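Local atomic coordinates of penicillin-binding protein PbpB (Mycobacterium tuberculosis, PDB entry 6KGU), a protein that builds cross-linked peptidoglycan from lipid intermediates for the mycobacterial cell wall and is a target of beta-lactam antibiotics such as aztreonam. Residues A[393-401]-A[499-510]; A[492-500]-A[527-535]. All blocks are in the same frame, centred on the assembly; numbering follows the deposited sequence.

Contact 1 of 2, residues A[393-401]-A[499-510]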
ATOM      1  N   MET A 393       4.289  -1.512  -2.189  1.00 23.55           N
ATOM      2  CA  MET A 393       3.761  -2.829  -1.839  1.00 26.35           C
ATOM      3  C   MET A 393       2.363  -3.012  -2.403  1.00 24.26           C
ATOM      4  O   MET A 393       2.075  -4.005  -3.084  1.00 30.87           O
ATOM      5  CB  MET A 393       3.755  -2.990  -0.312  1.00 25.57           C
ATOM      6  CG  MET A 393       3.269  -4.342   0.193  1.00 28.41           C
ATOM      7  SD  MET A 393       3.066  -4.339   1.998  1.00 31.81           S
ATOM      8  CE  MET A 393       1.301  -4.039   2.141  1.00 26.89           C
ATOM      9  N   THR A 394       1.483  -2.045  -2.139  1.00 24.58           N
ATOM     10  CA  THR A 394       0.125  -2.097  -2.664  1.00 24.30           C
ATOM     11  C   THR A 394       0.116  -2.096  -4.191  1.00 26.33           C
ATOM     12  O   THR A 394      -0.725  -2.751  -4.814  1.00 27.00           O
ATOM     13  CB  THR A 394      -0.675  -0.920  -2.104  1.00 21.98           C
ATOM     14  OG1 THR A 394      -0.524  -0.897  -0.678  1.00 27.07           O
ATOM     15  CG2 THR A 394      -2.137  -1.056  -2.427  1.00 23.59           C
ATOM     16  N   GLY A 395       1.047  -1.368  -4.811  1.00 29.47           N
ATOM     17  CA  GLY A 395       1.093  -1.327  -6.265  1.00 23.73           C
ATOM     18  C   GLY A 395       1.454  -2.668  -6.878  1.00 30.01           C
ATOM     19  O   GLY A 395       0.985  -2.999  -7.975  1.00 31.17           O
ATOM     20  N   MET A 396       2.264  -3.467  -6.172  1.00 28.52           N
ATOM     21  CA  MET A 396       2.574  -4.825  -6.619  1.00 30.86           C
ATOM     22  C   MET A 396       1.315  -5.655  -6.761  1.00 30.92           C
ATOM     23  O   MET A 396       1.139  -6.379  -7.748  1.00 32.03           O
ATOM     24  CB  MET A 396       3.517  -5.514  -5.630  1.00 32.77           C
ATOM     25  CG  MET A 396       4.956  -5.084  -5.718  1.00 37.18           C
ATOM     26  SD  MET A 396       6.057  -6.436  -5.277  1.00 32.57           S
ATOM     27  CE  MET A 396       5.792  -6.602  -3.511  1.00 31.21           C
ATOM     28  N   TYR A 397       0.448  -5.604  -5.748  1.00 27.71           N
ATOM     29  CA  TYR A 397      -0.765  -6.410  -5.779  1.00 28.65           C
ATOM     30  C   TYR A 397      -1.762  -5.849  -6.787  1.00 28.38           C
ATOM     31  O   TYR A 397      -2.583  -6.597  -7.332  1.00 28.03           O
ATOM     32  CB  TYR A 397      -1.354  -6.508  -4.363  1.00 24.58           C
ATOM     33  CG  TYR A 397      -0.561  -7.483  -3.515  1.00 26.85           C
ATOM     34  CD1 TYR A 397       0.739  -7.183  -3.114  1.00 28.40           C
ATOM     35  CD2 TYR A 397      -1.092  -8.725  -3.152  1.00 26.38           C
ATOM     36  CE1 TYR A 397       1.497  -8.089  -2.351  1.00 24.60           C
ATOM     37  CE2 TYR A 397      -0.346  -9.635  -2.405  1.00 27.16           C
ATOM     38  CZ  TYR A 397       0.950  -9.308  -2.010  1.00 27.35           C
ATOM     39  OH  TYR A 397       1.700 -10.189  -1.260  1.00 26.44           O
ATOM     40  N   GLN A 398      -1.667  -4.549  -7.081  1.00 26.62           N
ATOM     41  CA  GLN A 398      -2.490  -3.966  -8.139  1.00 27.25           C
ATOM     42  C   GLN A 398      -2.171  -4.587  -9.493  1.00 26.82           C
ATOM     43  O   GLN A 398      -3.075  -4.795 -10.319  1.00 26.31           O
ATOM     44  CB  GLN A 398      -2.293  -2.448  -8.182  1.00 25.60           C
ATOM     45  CG  GLN A 398      -3.178  -1.747  -9.205  1.00 25.85           C
ATOM     46  CD  GLN A 398      -2.588  -1.778 -10.582  1.00 26.41           C
ATOM     47  OE1 GLN A 398      -1.367  -1.892 -10.746  1.00 28.78           O
ATOM     48  NE2 GLN A 398      -3.444  -1.706 -11.589  1.00 28.28           N
ATOM     49  N   ALA A 399      -0.888  -4.877  -9.748  1.00 26.84           N
ATOM     50  CA  ALA A 399      -0.506  -5.502 -11.013  1.00 24.32           C
ATOM     51  C   ALA A 399      -1.221  -6.833 -11.194  1.00 28.59           C
ATOM     52  O   ALA A 399      -1.722  -7.151 -12.282  1.00 26.24           O
ATOM     53  CB  ALA A 399       1.012  -5.720 -11.061  1.00 27.01           C
ATOM     54  N   ILE A 400      -1.253  -7.633 -10.127  1.00 26.37           N
ATOM     55  CA  ILE A 400      -1.890  -8.940 -10.172  1.00 24.31           C
ATOM     56  C   ILE A 400      -3.404  -8.790 -10.225  1.00 28.12           C
ATOM     57  O   ILE A 400      -4.100  -9.557 -10.900  1.00 28.11           O
ATOM     58  CB  ILE A 400      -1.424  -9.752  -8.946  1.00 30.14           C
ATOM     59  CG1 ILE A 400       0.058 -10.124  -9.097  1.00 26.98           C
ATOM     60  CG2 ILE A 400      -2.320 -10.972  -8.714  1.00 29.39           C
ATOM     61  CD1 ILE A 400       0.341 -10.995 -10.339  1.00 31.07           C
ATOM     62  N   ALA A 401      -3.936  -7.800  -9.506  1.00 26.76           N
ATOM     63  CA  ALA A 401      -5.368  -7.518  -9.571  1.00 27.96           C
ATOM     64  C   ALA A 401      -5.797  -7.151 -10.994  1.00 29.26           C
ATOM     65  O   ALA A 401      -6.875  -7.546 -11.448  1.00 30.17           O
ATOM     66  CB  ALA A 401      -5.707  -6.379  -8.612  1.00 24.17           C
ATOM     67  N   ALA A 499      -1.518  -7.335   2.416  1.00 25.12           N
ATOM     68  CA  ALA A 499      -1.931  -6.772   1.138  1.00 25.67           C
ATOM     69  C   ALA A 499      -2.930  -7.741   0.540  1.00 28.25           C
ATOM     70  O   ALA A 499      -2.690  -8.949   0.553  1.00 28.51           O
ATOM     71  CB  ALA A 499      -0.750  -6.560   0.188  1.00 25.48           C
ATOM     72  N   GLY A 500      -4.055  -7.225   0.055  1.00 28.98           N
ATOM     73  CA  GLY A 500      -5.051  -8.120  -0.496  1.00 29.07           C
ATOM     74  C   GLY A 500      -5.837  -7.466  -1.610  1.00 26.95           C
ATOM     75  O   GLY A 500      -5.688  -6.276  -1.903  1.00 24.16           O
ATOM     76  N   ILE A 501      -6.706  -8.269  -2.212  1.00 27.68           N
ATOM     77  CA  ILE A 501      -7.485  -7.885  -3.385  1.00 25.52           C
ATOM     78  C   ILE A 501      -8.934  -8.263  -3.122  1.00 26.09           C
ATOM     79  O   ILE A 501      -9.212  -9.388  -2.690  1.00 25.77           O
ATOM     80  CB  ILE A 501      -6.957  -8.588  -4.653  1.00 28.78           C
ATOM     81  CG1 ILE A 501      -5.497  -8.169  -4.934  1.00 26.07           C
ATOM     82  CG2 ILE A 501      -7.857  -8.322  -5.852  1.00 29.04           C
ATOM     83  CD1 ILE A 501      -4.758  -9.070  -5.952  1.00 27.00           C
ATOM     84  N   ALA A 502      -9.841  -7.317  -3.337  1.00 23.81           N
ATOM     85  CA  ALA A 502     -11.284  -7.579  -3.298  1.00 26.34           C
ATOM     86  C   ALA A 502     -11.887  -7.381  -4.704  1.00 27.17           C
ATOM     87  O   ALA A 502     -11.946  -6.252  -5.191  1.00 30.29           O
ATOM     88  CB  ALA A 502     -11.962  -6.663  -2.291  1.00 24.00           C
ATOM     89  N   THR A 503     -12.274  -8.452  -5.393  1.00 30.68           N
ATOM     90  CA  THR A 503     -12.044  -9.839  -5.009  1.00 28.19           C
ATOM     91  C   THR A 503     -11.224 -10.547  -6.089  1.00 30.25           C
ATOM     92  O   THR A 503     -10.924  -9.966  -7.135  1.00 28.16           O
ATOM     93  CB  THR A 503     -13.352 -10.608  -4.865  1.00 29.76           C
ATOM     94  OG1 THR A 503     -14.001 -10.596  -6.137  1.00 31.01           O
ATOM     95  CG2 THR A 503     -14.258  -9.957  -3.835  1.00 29.52           C
ATOM     96  N   ALA A 504     -10.926 -11.825  -5.858  1.00 29.32           N
ATOM     97  CA  ALA A 504     -10.095 -12.572  -6.801  1.00 30.50           C
ATOM     98  C   ALA A 504     -10.799 -12.756  -8.138  1.00 35.28           C
ATOM     99  O   ALA A 504     -10.172 -12.660  -9.201  1.00 30.90           O
ATOM    100  CB  ALA A 504      -9.719 -13.931  -6.217  1.00 28.52           C
ATOM    101  N   ASP A 505     -12.105 -13.026  -8.110  1.00 28.55           N
ATOM    102  CA  ASP A 505     -12.801 -13.273  -9.359  1.00 34.48           C
ATOM    103  C   ASP A 505     -13.228 -11.979 -10.032  1.00 35.93           C
ATOM    104  O   ASP A 505     -13.420 -11.964 -11.249  1.00 38.73           O
ATOM    105  CB  ASP A 505     -14.005 -14.169  -9.111  1.00 32.70           C
ATOM    106  CG  ASP A 505     -15.013 -13.534  -8.163  1.00 40.92           C
ATOM    107  OD1 ASP A 505     -14.637 -13.123  -7.040  1.00 35.23           O
ATOM    108  OD2 ASP A 505     -16.180 -13.413  -8.560  1.00 43.50           O
ATOM    109  N   ASN A 506     -13.348 -10.896  -9.273  1.00 33.99           N
ATOM    110  CA  ASN A 506     -13.665  -9.576  -9.821  1.00 38.03           C
ATOM    111  C   ASN A 506     -12.883  -8.509  -9.057  1.00 36.12           C
ATOM    112  O   ASN A 506     -13.397  -7.882  -8.120  1.00 31.64           O
ATOM    113  CB  ASN A 506     -15.171  -9.309  -9.758  1.00 37.83           C
ATOM    114  CG  ASN A 506     -15.554  -8.021 -10.454  1.00 36.96           C
ATOM    115  OD1 ASN A 506     -14.783  -7.479 -11.237  1.00 42.16           O
ATOM    116  ND2 ASN A 506     -16.736  -7.521 -10.160  1.00 38.21           N
ATOM    117  N   PRO A 507     -11.624  -8.272  -9.434  1.00 29.74           N
ATOM    118  CA  PRO A 507     -10.809  -7.290  -8.702  1.00 27.88           C
ATOM    119  C   PRO A 507     -11.362  -5.881  -8.853  1.00 31.13           C
ATOM    120  O   PRO A 507     -11.486  -5.355  -9.962  1.00 29.60           O
ATOM    121  CB  PRO A 507      -9.420  -7.436  -9.343  1.00 30.12           C
ATOM    122  CG  PRO A 507      -9.410  -8.853  -9.866  1.00 29.61           C
ATOM    123  CD  PRO A 507     -10.815  -9.040 -10.395  1.00 30.89           C
ATOM    124  N   ARG A 508     -11.704  -5.273  -7.723  1.00 31.36           N
ATOM    125  CA  ARG A 508     -12.138  -3.884  -7.663  1.00 33.81           C
ATOM    126  C   ARG A 508     -11.244  -3.014  -6.791  1.00 29.19           C
ATOM    127  O   ARG A 508     -11.016  -1.845  -7.117  1.00 26.64           O
ATOM    128  CB  ARG A 508     -13.580  -3.800  -7.126  1.00 30.37           C
ATOM    129  CG  ARG A 508     -14.610  -4.646  -7.880  1.00 36.90           C
ATOM    130  CD  ARG A 508     -15.869  -4.823  -7.006  1.00 43.36           C
ATOM    131  NE  ARG A 508     -16.916  -5.620  -7.643  1.00 49.81           N
ATOM    132  CZ  ARG A 508     -18.074  -5.132  -8.071  1.00 49.25           C
ATOM    133  NH1 ARG A 508     -18.354  -3.847  -7.915  1.00 54.63           N
ATOM    134  NH2 ARG A 508     -18.968  -5.933  -8.631  1.00 53.43           N
ATOM    135  N   TYR A 509     -10.763  -3.549  -5.674  1.00 22.82           N
ATOM    136  CA  TYR A 509     -10.025  -2.786  -4.682  1.00 28.43           C
ATOM    137  C   TYR A 509      -8.774  -3.545  -4.281  1.00 31.88           C
ATOM    138  O   TYR A 509      -8.800  -4.769  -4.114  1.00 27.36           O
ATOM    139  CB  TYR A 509     -10.861  -2.516  -3.444  1.00 29.20           C
ATOM    140  CG  TYR A 509     -12.107  -1.719  -3.741  1.00 30.72           C
ATOM    141  CD1 TYR A 509     -12.031  -0.367  -4.057  1.00 25.30           C
ATOM    142  CD2 TYR A 509     -13.353  -2.322  -3.713  1.00 30.29           C
ATOM    143  CE1 TYR A 509     -13.178   0.360  -4.336  1.00 35.84           C
ATOM    144  CE2 TYR A 509     -14.508  -1.596  -3.987  1.00 32.16           C
ATOM    145  CZ  TYR A 509     -14.410  -0.261  -4.295  1.00 33.87           C
ATOM    146  OH  TYR A 509     -15.558   0.455  -4.562  1.00 39.45           O
ATOM    147  N   VAL A 510      -7.682  -2.809  -4.128  1.00 25.80           N
ATOM    148  CA  VAL A 510      -6.431  -3.362  -3.634  1.00 25.98           C
ATOM    149  C   VAL A 510      -6.107  -2.625  -2.346  1.00 27.35           C
ATOM    150  O   VAL A 510      -6.131  -1.389  -2.314  1.00 31.49           O
ATOM    151  CB  VAL A 510      -5.307  -3.219  -4.676  1.00 29.70           C
ATOM    152  CG1 VAL A 510      -4.076  -4.003  -4.254  1.00 25.18           C
ATOM    153  CG2 VAL A 510      -5.806  -3.668  -6.051  1.00 27.93           C
TER
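The methyl of A499 sits almost exactly over the middle of the Y397 ring, its CB 3.6 Å from the ring centroid and only 9° off the ring normal, a CH-pi contact over the centre of the ring. A side chain no larger than alanine suits this place, because the strand has to come close enough for a single methyl to reach the ring face. Y397 keeps CG beside its own backbone N (chi1 -76°), which turns the ring over the strand while its hydroxyl goes on to hydrogen-bond V270 O, next to S269, the acyl-ester serine by similarity. From the preceding helical turn M393 bends at chi3, and its CE reaches the same methyl at 3.8 Å. Helix 390-401 thus packs on one face of the antiparallel sheet of the transpeptidase domain, its segment 393-401 crossing strand 499-502 at -35°. V510, on the neighbouring strand, fits this face by its branching: CG1 lies 3.7 Å from Y397 CB, while CG2 meets A401 CB, also at 3.7 Å. I501 extends CD1 to within 3.9 Å of A401 CB and brings it under the helix backbone. At the helix's last turn the puckered ring of P507 lies against A401, CG 3.3 Å from A401 O. Beyond it the two strands pair through a classic beta bulge, R508 N and Y509 N both donating to A502 O.

Contact 2 of 2, residues A[492-500]-A[527-535]. With CO (cobalt (II) ion), chain D; CO (cobalt (II) ion), chain C.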
ATOM      1  N   ASP A 492      12.034  -9.438  18.859  1.00 55.96           N
ATOM      2  CA  ASP A 492      10.590  -9.404  19.057  1.00 53.80           C
ATOM      3  C   ASP A 492       9.979  -8.065  18.648  1.00 49.91           C
ATOM      4  O   ASP A 492       9.003  -7.623  19.260  1.00 46.91           O
ATOM      5  CB  ASP A 492      10.257  -9.693  20.525  1.00 60.91           C
ATOM      6  CG  ASP A 492      10.967  -8.742  21.479  1.00 62.18           C
ATOM      7  OD1 ASP A 492      12.105  -8.326  21.174  1.00 62.71           O
ATOM      8  OD2 ASP A 492      10.384  -8.407  22.532  1.00 67.73           O
ATOM      9  N   VAL A 493      10.535  -7.406  17.634  1.00 45.03           N
ATOM     10  CA  VAL A 493       9.999  -6.155  17.103  1.00 43.56           C
ATOM     11  C   VAL A 493       9.739  -6.370  15.618  1.00 40.23           C
ATOM     12  O   VAL A 493      10.674  -6.684  14.870  1.00 41.16           O
ATOM     13  CB  VAL A 493      10.968  -4.983  17.331  1.00 44.84           C
ATOM     14  CG1 VAL A 493      10.347  -3.675  16.874  1.00 41.78           C
ATOM     15  CG2 VAL A 493      11.388  -4.921  18.794  1.00 48.15           C
ATOM     16  N   TYR A 494       8.478  -6.196  15.187  1.00 37.12           N
ATOM     17  CA  TYR A 494       8.064  -6.559  13.830  1.00 38.63           C
ATOM     18  C   TYR A 494       7.432  -5.409  13.062  1.00 34.07           C
ATOM     19  O   TYR A 494       6.803  -4.518  13.638  1.00 33.56           O
ATOM     20  CB  TYR A 494       7.049  -7.690  13.832  1.00 40.86           C
ATOM     21  CG  TYR A 494       7.427  -8.835  14.713  1.00 48.65           C
ATOM     22  CD1 TYR A 494       6.542  -9.320  15.660  1.00 56.36           C
ATOM     23  CD2 TYR A 494       8.669  -9.436  14.597  1.00 51.96           C
ATOM     24  CE1 TYR A 494       6.887 -10.375  16.477  1.00 61.57           C
ATOM     25  CE2 TYR A 494       9.023 -10.482  15.399  1.00 53.92           C
ATOM     26  CZ  TYR A 494       8.130 -10.948  16.339  1.00 58.87           C
ATOM     27  OH  TYR A 494       8.492 -11.998  17.143  1.00 71.37           O
ATOM     28  N   TRP A 495       7.609  -5.445  11.739  1.00 34.56           N
ATOM     29  CA  TRP A 495       6.685  -4.807  10.816  1.00 37.22           C
ATOM     30  C   TRP A 495       5.665  -5.853  10.402  1.00 29.85           C
ATOM     31  O   TRP A 495       6.037  -6.889   9.841  1.00 29.85           O
ATOM     32  CB  TRP A 495       7.368  -4.278   9.562  1.00 34.61           C
ATOM     33  CG  TRP A 495       8.048  -3.001   9.717  1.00 40.92           C
ATOM     34  CD1 TRP A 495       7.507  -1.802  10.126  1.00 37.95           C
ATOM     35  CD2 TRP A 495       9.420  -2.754   9.445  1.00 41.57           C
ATOM     36  NE1 TRP A 495       8.476  -0.828  10.143  1.00 42.02           N
ATOM     37  CE2 TRP A 495       9.661  -1.383   9.723  1.00 47.39           C
ATOM     38  CE3 TRP A 495      10.478  -3.559   8.995  1.00 38.73           C
ATOM     39  CZ2 TRP A 495      10.916  -0.804   9.564  1.00 44.90           C
ATOM     40  CZ3 TRP A 495      11.725  -2.977   8.833  1.00 49.75           C
ATOM     41  CH2 TRP A 495      11.935  -1.612   9.120  1.00 50.72           C
ATOM     42  N   ILE A 496       4.391  -5.565  10.655  1.00 30.73           N
ATOM     43  CA  ILE A 496       3.273  -6.400  10.229  1.00 26.73           C
ATOM     44  C   ILE A 496       2.659  -5.772   8.984  1.00 30.21           C
ATOM     45  O   ILE A 496       2.352  -4.575   8.978  1.00 28.65           O
ATOM     46  CB  ILE A 496       2.228  -6.524  11.349  1.00 33.21           C
ATOM     47  CG1 ILE A 496       2.894  -7.036  12.632  1.00 35.29           C
ATOM     48  CG2 ILE A 496       1.010  -7.346  10.893  1.00 28.78           C
ATOM     49  CD1 ILE A 496       3.736  -8.235  12.474  1.00 30.70           C
ATOM     50  N   THR A 497       2.453  -6.580   7.947  1.00 29.21           N
ATOM     51  CA  THR A 497       1.851  -6.133   6.699  1.00 25.45           C
ATOM     52  C   THR A 497       0.719  -7.063   6.303  1.00 28.94           C
ATOM     53  O   THR A 497       0.690  -8.235   6.688  1.00 25.58           O
ATOM     54  CB  THR A 497       2.869  -6.099   5.554  1.00 25.84           C
ATOM     55  OG1 THR A 497       3.578  -7.343   5.503  1.00 31.25           O
ATOM     56  CG2 THR A 497       3.858  -4.947   5.758  1.00 30.97           C
ATOM     57  N   PHE A 498      -0.232  -6.514   5.556  1.00 30.24           N
ATOM     58  CA  PHE A 498      -1.198  -7.308   4.814  1.00 28.68           C
ATOM     59  C   PHE A 498      -1.454  -6.583   3.506  1.00 28.95           C
ATOM     60  O   PHE A 498      -1.573  -5.355   3.486  1.00 30.77           O
ATOM     61  CB  PHE A 498      -2.542  -7.520   5.566  1.00 27.41           C
ATOM     62  CG  PHE A 498      -3.420  -8.615   4.951  1.00 28.38           C
ATOM     63  CD1 PHE A 498      -4.251  -8.345   3.872  1.00 24.46           C
ATOM     64  CD2 PHE A 498      -3.372  -9.917   5.432  1.00 28.47           C
ATOM     65  CE1 PHE A 498      -5.035  -9.342   3.300  1.00 22.50           C
ATOM     66  CE2 PHE A 498      -4.143 -10.925   4.852  1.00 27.42           C
ATOM     67  CZ  PHE A 498      -4.974 -10.633   3.783  1.00 20.57           C
ATOM     68  N   ALA A 499      -1.518  -7.335   2.416  1.00 25.12           N
ATOM     69  CA  ALA A 499      -1.931  -6.772   1.138  1.00 25.67           C
ATOM     70  C   ALA A 499      -2.930  -7.741   0.540  1.00 28.25           C
ATOM     71  O   ALA A 499      -2.690  -8.949   0.553  1.00 28.51           O
ATOM     72  CB  ALA A 499      -0.750  -6.560   0.188  1.00 25.48           C
ATOM     73  N   GLY A 500      -4.055  -7.225   0.055  1.00 28.98           N
ATOM     74  CA  GLY A 500      -5.051  -8.120  -0.496  1.00 29.07           C
ATOM     75  C   GLY A 500      -5.837  -7.466  -1.610  1.00 26.95           C
ATOM     76  O   GLY A 500      -5.688  -6.276  -1.903  1.00 24.16           O
ATOM     77  N   GLY A 527      -1.896 -11.668  19.414  1.00 38.84           N
ATOM     78  CA  GLY A 527      -1.288 -11.909  18.121  1.00 35.64           C
ATOM     79  C   GLY A 527      -0.658 -10.652  17.553  1.00 35.12           C
ATOM     80  O   GLY A 527      -0.399  -9.702  18.289  1.00 29.88           O
ATOM     81  N   HIS A 528      -0.410 -10.624  16.247  0.85 34.39           N
ATOM     82  CA  HIS A 528       0.318  -9.515  15.633  0.85 35.67           C
ATOM     83  C   HIS A 528      -0.125  -9.333  14.187  0.85 38.18           C
ATOM     84  O   HIS A 528       0.694  -9.067  13.306  0.85 47.13           O
ATOM     85  CB  HIS A 528       1.837  -9.744  15.658  0.85 29.68           C
ATOM     86  CG  HIS A 528       2.398 -10.071  17.006  0.85 47.86           C
ATOM     87  ND1 HIS A 528       2.558  -9.127  18.002  0.85 49.74           N
ATOM     88  CD2 HIS A 528       2.854 -11.239  17.519  0.85 48.33           C
ATOM     89  CE1 HIS A 528       3.080  -9.702  19.072  0.85 44.14           C
ATOM     90  NE2 HIS A 528       3.268 -10.983  18.805  0.85 56.21           N
ATOM     91  N   SER A 529      -1.403  -9.524  13.912  1.00 30.68           N
ATOM     92  CA  SER A 529      -1.873  -9.624  12.542  1.00 32.11           C
ATOM     93  C   SER A 529      -2.611  -8.357  12.140  1.00 33.86           C
ATOM     94  O   SER A 529      -3.270  -7.718  12.966  1.00 32.97           O
ATOM     95  CB  SER A 529      -2.777 -10.847  12.362  1.00 32.26           C
ATOM     96  OG  SER A 529      -3.290 -10.888  11.040  1.00 32.64           O
ATOM     97  N   ALA A 530      -2.456  -7.985  10.870  1.00 32.34           N
ATOM     98  CA  ALA A 530      -3.239  -6.946  10.233  1.00 29.83           C
ATOM     99  C   ALA A 530      -4.445  -7.503   9.500  1.00 33.28           C
ATOM    100  O   ALA A 530      -5.228  -6.725   8.946  1.00 31.57           O
ATOM    101  CB  ALA A 530      -2.376  -6.151   9.249  1.00 31.67           C
ATOM    102  N   ALA A 531      -4.593  -8.826   9.458  1.00 32.21           N
ATOM    103  CA  ALA A 531      -5.725  -9.428   8.761  1.00 31.02           C
ATOM    104  C   ALA A 531      -7.084  -8.869   9.198  1.00 25.12           C
ATOM    105  O   ALA A 531      -7.908  -8.599   8.313  1.00 29.37           O
ATOM    106  CB  ALA A 531      -5.657 -10.959   8.916  1.00 29.35           C
ATOM    107  N   PRO A 532      -7.368  -8.617  10.483  1.00 29.95           N
ATOM    108  CA  PRO A 532      -8.691  -8.056  10.826  1.00 31.76           C
ATOM    109  C   PRO A 532      -8.947  -6.692  10.237  1.00 29.08           C
ATOM    110  O   PRO A 532     -10.104  -6.378   9.933  1.00 29.99           O
ATOM    111  CB  PRO A 532      -8.676  -8.009  12.361  1.00 32.70           C
ATOM    112  CG  PRO A 532      -7.667  -9.048  12.757  1.00 35.77           C
ATOM    113  CD  PRO A 532      -6.607  -8.969  11.696  1.00 28.82           C
ATOM    114  N   LEU A 533      -7.911  -5.861  10.055  1.00 27.69           N
ATOM    115  CA  LEU A 533      -8.145  -4.548   9.465  1.00 28.13           C
ATOM    116  C   LEU A 533      -8.488  -4.673   7.985  1.00 29.65           C
ATOM    117  O   LEU A 533      -9.339  -3.933   7.466  1.00 29.95           O
ATOM    118  CB  LEU A 533      -6.929  -3.652   9.683  1.00 30.30           C
ATOM    119  CG  LEU A 533      -6.976  -2.242   9.107  1.00 34.05           C
ATOM    120  CD1 LEU A 533      -8.256  -1.509   9.523  1.00 27.67           C
ATOM    121  CD2 LEU A 533      -5.743  -1.478   9.585  1.00 28.15           C
ATOM    122  N   PHE A 534      -7.850  -5.611   7.291  1.00 26.33           N
ATOM    123  CA  PHE A 534      -8.243  -5.870   5.911  1.00 29.47           C
ATOM    124  C   PHE A 534      -9.682  -6.372   5.849  1.00 25.54           C
ATOM    125  O   PHE A 534     -10.451  -5.960   4.978  1.00 27.20           O
ATOM    126  CB  PHE A 534      -7.291  -6.882   5.268  1.00 24.85           C
ATOM    127  CG  PHE A 534      -7.733  -7.333   3.888  1.00 27.69           C
ATOM    128  CD1 PHE A 534      -8.593  -8.423   3.740  1.00 27.39           C
ATOM    129  CD2 PHE A 534      -7.283  -6.665   2.742  1.00 26.45           C
ATOM    130  CE1 PHE A 534      -9.012  -8.836   2.466  1.00 26.63           C
ATOM    131  CE2 PHE A 534      -7.679  -7.075   1.462  1.00 24.44           C
ATOM    132  CZ  PHE A 534      -8.555  -8.166   1.333  1.00 26.26           C
ATOM    133  N   HIS A 535     -10.038  -7.295   6.746  1.00 24.26           N
ATOM    134  CA  HIS A 535     -11.406  -7.804   6.854  1.00 28.60           C
ATOM    135  C   HIS A 535     -12.423  -6.672   6.937  1.00 26.89           C
ATOM    136  O   HIS A 535     -13.391  -6.628   6.163  1.00 30.60           O
ATOM    137  CB  HIS A 535     -11.513  -8.691   8.096  1.00 31.85           C
ATOM    138  CG  HIS A 535     -12.887  -9.222   8.342  1.00 31.09           C
ATOM    139  ND1 HIS A 535     -13.338 -10.390   7.776  1.00 34.25           N
ATOM    140  CD2 HIS A 535     -13.908  -8.754   9.102  1.00 33.52           C
ATOM    141  CE1 HIS A 535     -14.581 -10.617   8.164  1.00 34.41           C
ATOM    142  NE2 HIS A 535     -14.946  -9.641   8.972  1.00 33.48           N
TER
HETATM  143 CO    CO D 703       3.287 -12.017  20.810  1.00 98.31          CO
HETATM  144 CO    CO C 702     -16.826  -9.074   9.851  0.62 29.85          CO
HETATM  145  O   HOH W   1      -0.940  -9.478   8.789  1.00 30.38           O
HETATM  146  O   HOH W   2     -16.734  -7.008   9.362  0.91 37.36           O
HETATM  147  O   HOH W   3     -17.702  -8.729   8.255  0.99 40.08           O
HETATM  148  O   HOH W   4     -17.625 -10.420   8.380  0.76 38.35           O
HETATM  149  O   HOH W   5     -16.165  -7.139  10.621  0.78 38.76           O
HETATM  150  O   HOH W   6       0.945 -12.422  21.610  1.00 55.30           O
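Strand 493-500, next to strand 473-483 in the sheet beside the active site of the transpeptidase domain, is backed by the loop 527-530 and the first turn of helix 531-544, and two aromatic pairs lie toward the ends of this contact. Y494, whose side chain touches the bound aztreonam product, points the edge of its ring at the face of H528 in a T-shaped pair, with centroids 5.6 Å apart and planes at 76°. The imidazole suits this position because it offers a face to the tyrosine and two nitrogens to other partners: ND1 hydrogen-bonds P518 O, and NE2 binds a cobalt ion at 2.3 Å. Farther along, I496 packs its branched chain around the H528 carbonyl, and its CG2 also meets A530 CB at 3.9 Å. The same A530 methyl touches F498 CB. The backbone N of A530 donates to a water that in turn donates to T497 O, a water bridge between segments that share no direct hydrogen bond. Just ahead of the helix, S529 OG caps the N-terminus by accepting from A531 N at 2.9 Å. Strand and helix then run roughly the same way, as in the penicillin-binding fold, where helices flank a central antiparallel sheet. F498 holds CG anti to its backbone N (chi1 -166°), which carries the ring alongside the helix; CE1 lies over one face of the F534 ring, 3.4 Å from F534 CG, with the planes inclined at 42°. The far rim of F534 reaches G500, where CE2 comes within 3.4 Å of CA; glycine suits the spot, since a beta carbon there would collide with the ring. On the next helical residue, H535 NE2 binds a second cobalt, 2.1 Å away.

Both contacts use strand 493-502 and share A499 and G500, but they build on different faces of the sheet: A499 turns its methyl to helix 390-401 in contact 1, whereas F498 faces helix 531-544 in contact 2. Their centres are about 17 Å apart, and they meet where M393 CE lies 3.4 Å from F498 O. Contact 1 is almost wholly buried and made of methyls, aliphatic branches and one ring face, with no hydrogen bond between its segments. Contact 2 is buried around F498 and F534, has a bridging water midway, and becomes partly exposed toward Y494 and H528, where metal-bound imidazole and the antibiotic pocket bring in polar chemistry.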